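Local coordinates for inactive PncC family protein (Escherichia coli O157:H7, PDB 5KOL) that is of unknown function, belongs to the CinA family and probably lacks nicotinamide-nucleotide amidohydrolase activity, at residues E40-G45 and I112-Y117; G130-A135 and M147-D152. One frame throughout, in Å; residues are numbered along the deposited sequence.

Contact 1: E40-G45 and I112-Y117; sequences ESCTGG and IAITGY
Cys42 lays its side chain across the backbone of Gly116, with CB 3.4 Å from Gly116 O and SG 3.4 Å from Gly116 N. Its SG stands between the backbone N and the carbonyl carbon (chi1 58°), which turns the sulfur onto the strand end; Leu157 of helix 153-171 also touches this side chain. One step along, Thr43 and Ile114 cross at about a right angle, the methyl CG2 of Thr43 meeting Ile114 CG2 at 4.0 Å. A single direct hydrogen bond joins the backbones: Ser41 N gives its hydrogen to Ile114 O (3.0 Å), continuing the parallel pairing of Glu40 with Ile114. Beyond it a water takes over, accepting from Gly116 N at 2.8 Å and, weakly, from Cys42 N. The Ser41 hydroxyl is bonded to Lys73 NZ and Thr67 O. Thr43, inside the Ser41-Gly44 type I turn, donates from OG1 back to Glu40 OE1, just ahead of the turn (2.6 Å), on the anti side of the carboxylate; Leu47 N also bonds that oxygen while Ala48 N bonds OE2. The chemistry implies a largely buried turn tied through one carboxylate to the first turn of helix 46-52, which probably helps hold its shape, with apolar packing and one water seating it on the strand.

Contact 2: G130-A135 and M147-D152; sequences GTVWFA and MHFAGD
Phe134 and Phe149 reach toward each other tip to tip, Phe134 CZ lying 3.8 Å from Phe149 CE2. Each of these atoms sits at the edge of the other's ring, near its plane, so the two rings meet rim to rim and not face to face. Val132 brings its methyl CG2 to the same rim of Phe149, 4.0 Å from CD2, while Met147 sets CG 3.8 Å from Phe134 CE1. The Met147 chain is then bent at both chi2 and chi3, which carries its far end away from the neighbouring strand.

Thr131 and His148 stand side by side, pointing the same way. His148 ND1 donates to Thr131 OG1 over 3.1 Å, the oxygen only 15° out of the imidazole plane, and Thr131 CG2 packs beside His148 CE1. The threonine hydroxyl passes the chain of bonds on to Pro128 O, which fixes its rotation.

What positions these groups is the backbone. Val132 and Met147 form a hydrogen-bonded pair, Val132 N to Met147 O (2.9 Å) and Met147 N to Val132 O (3.0 Å); Thr131 and His148 are the non-hydrogen-bonded pair next to it. Past the end of the strand, Phe149 N still bonds Gly130 O at 2.8 Å, nearly straight (169°) but approaching from above the carbonyl plane. Gly130, at a phi of 93°, lies close against Phe149 O there.

Further out, helix 153-171 covers the aromatic side, with Leu159 on Phe149 and Phe163 meeting both Phe134 and Met147. Together this is the open end of an antiparallel beta hairpin, strands 131-138 and 141-148, at one margin of the mixed sheet in the CinA alpha/beta fold.

Overall arrangement
Contacts 1 and 2 follow each other along the chain and lie in one mixed sheet, their centres about 10 Å apart. Strand 110-116 of contact 1 is the direct neighbour of strand 131-138 of contact 2, and the two run antiparallel: Ala113 N to Ala135 O and Thr115 O to Trp133 N, both 2.8 Å, are probable hydrogen bonds. Ile114 CG2 also packs on Val132 CG1 at 3.6 Å. The sheet thus passes from parallel pairing at contact 1 to antiparallel pairing at contact 2. Helix 153-171 spans both, touching Cys42, Thr43 and Ile114 as well as Phe134, Met147 and Phe149.

Contact 1: E40-G45 and I112-Y117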
ATOM      1  N   GLU A  40      -3.466  -5.787   2.648  1.00 21.78           N
ATOM      2  CA  GLU A  40      -4.284  -6.142   1.496  1.00 22.36           C
ATOM      3  C   GLU A  40      -3.462  -6.891   0.468  1.00 22.75           C
ATOM      4  O   GLU A  40      -2.236  -6.785   0.423  1.00 24.45           O
ATOM      5  CB  GLU A  40      -4.947  -4.908   0.856  1.00 27.95           C
ATOM      6  CG  GLU A  40      -3.998  -3.778   0.610  1.00 30.09           C
ATOM      7  CD  GLU A  40      -4.699  -2.483   0.241  1.00 25.32           C
ATOM      8  OE1 GLU A  40      -5.592  -2.507  -0.635  1.00 24.81           O
ATOM      9  OE2 GLU A  40      -4.306  -1.438   0.794  1.00 23.22           O
ATOM     10  N   SER A  41      -4.160  -7.674  -0.343  1.00 24.63           N
ATOM     11  CA  SER A  41      -3.517  -8.381  -1.438  1.00 25.85           C
ATOM     12  C   SER A  41      -4.077  -7.951  -2.800  1.00 26.72           C
ATOM     13  O   SER A  41      -3.473  -7.122  -3.502  1.00 24.78           O
ATOM     14  CB  SER A  41      -3.691  -9.884  -1.219  1.00 29.38           C
ATOM     15  OG  SER A  41      -2.823 -10.617  -2.058  1.00 30.84           O
ATOM     16  N   CYS A  42      -5.223  -8.525  -3.186  1.00 24.57           N
ATOM     17  CA  CYS A  42      -5.792  -8.268  -4.508  1.00 32.27           C
ATOM     18  C   CYS A  42      -6.133  -6.792  -4.720  1.00 34.55           C
ATOM     19  O   CYS A  42      -6.047  -6.305  -5.853  1.00 26.90           O
ATOM     20  CB  CYS A  42      -7.043  -9.129  -4.737  1.00 28.29           C
ATOM     21  SG  CYS A  42      -8.403  -8.905  -3.495  1.00 34.54           S
ATOM     22  N   THR A  43      -6.517  -6.061  -3.664  1.00 22.30           N
ATOM     23  CA  THR A  43      -6.863  -4.648  -3.853  1.00 25.86           C
ATOM     24  C   THR A  43      -5.637  -3.752  -4.029  1.00 28.98           C
ATOM     25  O   THR A  43      -5.792  -2.574  -4.384  1.00 23.77           O
ATOM     26  CB  THR A  43      -7.729  -4.134  -2.689  1.00 26.39           C
ATOM     27  OG1 THR A  43      -7.120  -4.453  -1.427  1.00 24.59           O
ATOM     28  CG2 THR A  43      -9.123  -4.757  -2.732  1.00 23.47           C
ATOM     29  N   GLY A  44      -4.428  -4.277  -3.795  1.00 27.98           N
ATOM     30  CA  GLY A  44      -3.197  -3.713  -4.333  1.00 26.59           C
ATOM     31  C   GLY A  44      -2.672  -2.457  -3.671  1.00 31.27           C
ATOM     32  O   GLY A  44      -1.642  -1.938  -4.109  1.00 28.31           O
ATOM     33  N   GLY A  45      -3.300  -1.971  -2.608  1.00 20.81           N
ATOM     34  CA  GLY A  45      -2.973  -0.663  -2.074  1.00 20.81           C
ATOM     35  C   GLY A  45      -4.102   0.339  -2.182  1.00 22.17           C
ATOM     36  O   GLY A  45      -3.968   1.469  -1.683  1.00 23.98           O
ATOM     37  N   ILE A 112      -7.699  -4.055   9.293  1.00 26.65           N
ATOM     38  CA  ILE A 112      -8.538  -4.572   8.212  1.00 20.84           C
ATOM     39  C   ILE A 112      -7.658  -5.417   7.309  1.00 21.19           C
ATOM     40  O   ILE A 112      -6.581  -4.965   6.908  1.00 25.92           O
ATOM     41  CB  ILE A 112      -9.153  -3.442   7.362  1.00 24.81           C
ATOM     42  CG1 ILE A 112      -9.925  -2.439   8.212  1.00 25.27           C
ATOM     43  CG2 ILE A 112      -9.962  -4.034   6.186  1.00 24.21           C
ATOM     44  CD1 ILE A 112     -10.166  -1.107   7.468  1.00 25.09           C
ATOM     45  N   ALA A 113      -8.129  -6.604   6.937  1.00 21.15           N
ATOM     46  CA  ALA A 113      -7.414  -7.445   5.981  1.00 28.42           C
ATOM     47  C   ALA A 113      -8.312  -7.804   4.795  1.00 27.31           C
ATOM     48  O   ALA A 113      -9.512  -8.040   4.962  1.00 24.50           O
ATOM     49  CB  ALA A 113      -6.884  -8.714   6.674  1.00 26.68           C
ATOM     50  N   ILE A 114      -7.741  -7.813   3.590  1.00 19.71           N
ATOM     51  CA  ILE A 114      -8.480  -8.161   2.371  1.00 21.56           C
ATOM     52  C   ILE A 114      -7.649  -9.133   1.553  1.00 23.79           C
ATOM     53  O   ILE A 114      -6.504  -8.830   1.197  1.00 23.75           O
ATOM     54  CB  ILE A 114      -8.824  -6.942   1.492  1.00 22.14           C
ATOM     55  CG1 ILE A 114      -9.553  -5.853   2.265  1.00 23.72           C
ATOM     56  CG2 ILE A 114      -9.691  -7.387   0.284  1.00 21.72           C
ATOM     57  CD1 ILE A 114      -9.927  -4.619   1.393  1.00 21.23           C
ATOM     58  N   THR A 115      -8.226 -10.285   1.221  1.00 21.53           N
ATOM     59  CA  THR A 115      -7.576 -11.208   0.295  1.00 24.85           C
ATOM     60  C   THR A 115      -8.665 -11.868  -0.540  1.00 29.11           C
ATOM     61  O   THR A 115      -9.642 -12.377   0.017  1.00 30.14           O
ATOM     62  CB  THR A 115      -6.725 -12.263   1.036  1.00 30.71           C
ATOM     63  OG1 THR A 115      -6.158 -13.193   0.093  1.00 24.07           O
ATOM     64  CG2 THR A 115      -7.543 -13.015   2.113  1.00 24.09           C
ATOM     65  N   GLY A 116      -8.516 -11.837  -1.867  1.00 27.39           N
ATOM     66  CA  GLY A 116      -9.561 -12.359  -2.735  1.00 23.97           C
ATOM     67  C   GLY A 116      -9.107 -12.584  -4.165  1.00 29.82           C
ATOM     68  O   GLY A 116      -7.933 -12.413  -4.508  1.00 31.66           O
ATOM     69  N   TYR A 117     -10.080 -12.988  -5.004  1.00 28.25           N
ATOM     70  CA  TYR A 117      -9.918 -13.148  -6.448  1.00 33.90           C
ATOM     71  C   TYR A 117     -10.689 -12.036  -7.162  1.00 37.08           C
ATOM     72  O   TYR A 117     -11.911 -12.106  -7.305  1.00 34.96           O
ATOM     73  CB  TYR A 117     -10.413 -14.514  -6.901  1.00 34.91           C
ATOM     74  CG  TYR A 117      -9.619 -15.669  -6.333  1.00 38.88           C
ATOM     75  CD1 TYR A 117      -8.328 -15.945  -6.784  1.00 40.79           C
ATOM     76  CD2 TYR A 117     -10.165 -16.499  -5.358  1.00 42.77           C
ATOM     77  CE1 TYR A 117      -7.604 -17.014  -6.270  1.00 41.88           C
ATOM     78  CE2 TYR A 117      -9.445 -17.570  -4.839  1.00 44.27           C
ATOM     79  CZ  TYR A 117      -8.168 -17.815  -5.292  1.00 42.73           C
ATOM     80  OH  TYR A 117      -7.462 -18.879  -4.770  1.00 49.29           O
TER
HETATM   81  O   HOH W   1      -5.840 -11.545  -2.769  1.00 36.21           O

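Contact 2: G130-A135 and M147-D152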
ATOM      1  N   GLY A 130     -14.353 -13.388  -7.931  1.00 36.59           N
ATOM      2  CA  GLY A 130     -15.242 -12.503  -7.195  1.00 32.43           C
ATOM      3  C   GLY A 130     -15.381 -12.822  -5.716  1.00 34.37           C
ATOM      4  O   GLY A 130     -15.986 -12.032  -4.985  1.00 32.44           O
ATOM      5  N   THR A 131     -14.845 -13.955  -5.258  1.00 30.92           N
ATOM      6  CA  THR A 131     -14.812 -14.304  -3.842  1.00 30.08           C
ATOM      7  C   THR A 131     -13.720 -13.514  -3.128  1.00 35.80           C
ATOM      8  O   THR A 131     -12.545 -13.596  -3.507  1.00 32.70           O
ATOM      9  CB  THR A 131     -14.517 -15.793  -3.678  1.00 36.56           C
ATOM     10  OG1 THR A 131     -15.414 -16.554  -4.486  1.00 37.79           O
ATOM     11  CG2 THR A 131     -14.651 -16.204  -2.204  1.00 36.52           C
ATOM     12  N   VAL A 132     -14.084 -12.798  -2.066  1.00 27.71           N
ATOM     13  CA  VAL A 132     -13.122 -12.037  -1.275  1.00 28.63           C
ATOM     14  C   VAL A 132     -13.355 -12.324   0.207  1.00 28.51           C
ATOM     15  O   VAL A 132     -14.478 -12.177   0.709  1.00 30.56           O
ATOM     16  CB  VAL A 132     -13.210 -10.520  -1.551  1.00 28.99           C
ATOM     17  CG1 VAL A 132     -12.100  -9.793  -0.787  1.00 29.91           C
ATOM     18  CG2 VAL A 132     -13.091 -10.239  -3.038  1.00 28.16           C
ATOM     19  N   TRP A 133     -12.293 -12.728   0.901  1.00 22.80           N
ATOM     20  CA  TRP A 133     -12.331 -12.902   2.349  1.00 24.00           C
ATOM     21  C   TRP A 133     -11.832 -11.653   3.060  1.00 25.72           C
ATOM     22  O   TRP A 133     -10.867 -11.027   2.630  1.00 26.35           O
ATOM     23  CB  TRP A 133     -11.481 -14.092   2.760  1.00 24.93           C
ATOM     24  CG  TRP A 133     -12.233 -15.379   2.729  1.00 28.84           C
ATOM     25  CD1 TRP A 133     -12.202 -16.323   1.748  1.00 28.74           C
ATOM     26  CD2 TRP A 133     -13.150 -15.858   3.726  1.00 31.49           C
ATOM     27  NE1 TRP A 133     -13.030 -17.373   2.076  1.00 29.26           N
ATOM     28  CE2 TRP A 133     -13.627 -17.110   3.284  1.00 26.25           C
ATOM     29  CE3 TRP A 133     -13.613 -15.348   4.948  1.00 28.02           C
ATOM     30  CZ2 TRP A 133     -14.553 -17.871   4.026  1.00 37.20           C
ATOM     31  CZ3 TRP A 133     -14.532 -16.109   5.690  1.00 31.60           C
ATOM     32  CH2 TRP A 133     -14.991 -17.354   5.221  1.00 30.42           C
ATOM     33  N   PHE A 134     -12.477 -11.307   4.167  1.00 22.16           N
ATOM     34  CA  PHE A 134     -12.124 -10.116   4.922  1.00 22.79           C
ATOM     35  C   PHE A 134     -11.880 -10.496   6.370  1.00 25.56           C
ATOM     36  O   PHE A 134     -12.488 -11.436   6.874  1.00 24.76           O
ATOM     37  CB  PHE A 134     -13.242  -9.071   4.873  1.00 24.22           C
ATOM     38  CG  PHE A 134     -13.609  -8.611   3.485  1.00 24.33           C
ATOM     39  CD1 PHE A 134     -14.484  -9.345   2.704  1.00 26.66           C
ATOM     40  CD2 PHE A 134     -13.127  -7.410   2.998  1.00 24.13           C
ATOM     41  CE1 PHE A 134     -14.841  -8.911   1.423  1.00 21.81           C
ATOM     42  CE2 PHE A 134     -13.479  -6.953   1.720  1.00 24.06           C
ATOM     43  CZ  PHE A 134     -14.339  -7.707   0.935  1.00 21.99           C
ATOM     44  N   ALA A 135     -11.027  -9.739   7.056  1.00 23.30           N
ATOM     45  CA  ALA A 135     -10.898  -9.902   8.501  1.00 24.53           C
ATOM     46  C   ALA A 135     -10.694  -8.540   9.153  1.00 25.22           C
ATOM     47  O   ALA A 135     -10.100  -7.631   8.557  1.00 26.98           O
ATOM     48  CB  ALA A 135      -9.738 -10.867   8.872  1.00 24.79           C
ATOM     49  N   MET A 147     -17.425 -12.602   0.922  1.00 31.72           N
ATOM     50  CA  MET A 147     -18.343 -11.987  -0.032  1.00 35.67           C
ATOM     51  C   MET A 147     -18.094 -12.535  -1.430  1.00 37.63           C
ATOM     52  O   MET A 147     -16.975 -12.930  -1.769  1.00 35.24           O
ATOM     53  CB  MET A 147     -18.178 -10.464  -0.048  1.00 30.20           C
ATOM     54  CG  MET A 147     -18.548  -9.786   1.262  1.00 31.71           C
ATOM     55  SD  MET A 147     -20.325  -9.892   1.548  1.00 34.08           S
ATOM     56  CE  MET A 147     -20.969  -8.814   0.266  1.00 33.86           C
ATOM     57  N   HIS A 148     -19.143 -12.534  -2.255  1.00 29.71           N
ATOM     58  CA  HIS A 148     -19.053 -12.944  -3.657  1.00 31.94           C
ATOM     59  C   HIS A 148     -19.547 -11.788  -4.515  1.00 39.28           C
ATOM     60  O   HIS A 148     -20.757 -11.594  -4.661  1.00 38.60           O
ATOM     61  CB  HIS A 148     -19.861 -14.209  -3.904  1.00 36.35           C
ATOM     62  CG  HIS A 148     -19.421 -15.362  -3.057  1.00 40.12           C
ATOM     63  ND1 HIS A 148     -18.316 -16.129  -3.362  1.00 41.74           N
ATOM     64  CD2 HIS A 148     -19.921 -15.864  -1.906  1.00 37.80           C
ATOM     65  CE1 HIS A 148     -18.163 -17.065  -2.441  1.00 39.23           C
ATOM     66  NE2 HIS A 148     -19.123 -16.927  -1.545  1.00 49.68           N
ATOM     67  N   PHE A 149     -18.617 -11.014  -5.071  1.00 34.34           N
ATOM     68  CA  PHE A 149     -18.969  -9.807  -5.805  1.00 38.10           C
ATOM     69  C   PHE A 149     -19.118 -10.111  -7.289  1.00 37.75           C
ATOM     70  O   PHE A 149     -18.322 -10.864  -7.860  1.00 39.95           O
ATOM     71  CB  PHE A 149     -17.911  -8.718  -5.606  1.00 31.61           C
ATOM     72  CG  PHE A 149     -17.779  -8.238  -4.175  1.00 35.06           C
ATOM     73  CD1 PHE A 149     -18.824  -7.551  -3.552  1.00 35.05           C
ATOM     74  CD2 PHE A 149     -16.601  -8.453  -3.464  1.00 37.54           C
ATOM     75  CE1 PHE A 149     -18.695  -7.100  -2.242  1.00 29.75           C
ATOM     76  CE2 PHE A 149     -16.466  -8.012  -2.151  1.00 29.18           C
ATOM     77  CZ  PHE A 149     -17.512  -7.317  -1.548  1.00 29.49           C
ATOM     78  N   ALA A 150     -20.145  -9.523  -7.911  1.00 40.56           N
ATOM     79  CA  ALA A 150     -20.337  -9.640  -9.349  1.00 39.01           C
ATOM     80  C   ALA A 150     -19.635  -8.496 -10.081  1.00 40.28           C
ATOM     81  O   ALA A 150     -19.376  -7.429  -9.520  1.00 41.15           O
ATOM     82  CB  ALA A 150     -21.830  -9.655  -9.706  1.00 44.55           C
ATOM     83  N   GLY A 151     -19.335  -8.732 -11.352  1.00 41.23           N
ATOM     84  CA  GLY A 151     -18.726  -7.732 -12.206  1.00 41.66           C
ATOM     85  C   GLY A 151     -17.281  -8.074 -12.519  1.00 45.54           C
ATOM     86  O   GLY A 151     -16.718  -9.061 -12.035  1.00 49.03           O
ATOM     87  N   ASP A 152     -16.679  -7.217 -13.341  1.00 43.46           N
ATOM     88  CA  ASP A 152     -15.297  -7.431 -13.735  1.00 43.51           C
ATOM     89  C   ASP A 152     -14.364  -7.125 -12.567  1.00 40.25           C
ATOM     90  O   ASP A 152     -14.787  -6.783 -11.458  1.00 37.72           O
ATOM     91  CB  ASP A 152     -14.956  -6.609 -14.984  1.00 47.75           C
ATOM     92  CG  ASP A 152     -15.112  -5.102 -14.789  1.00 47.42           C
ATOM     93  OD1 ASP A 152     -14.978  -4.594 -13.663  1.00 42.28           O
ATOM     94  OD2 ASP A 152     -15.338  -4.409 -15.800  1.00 52.47           O
TER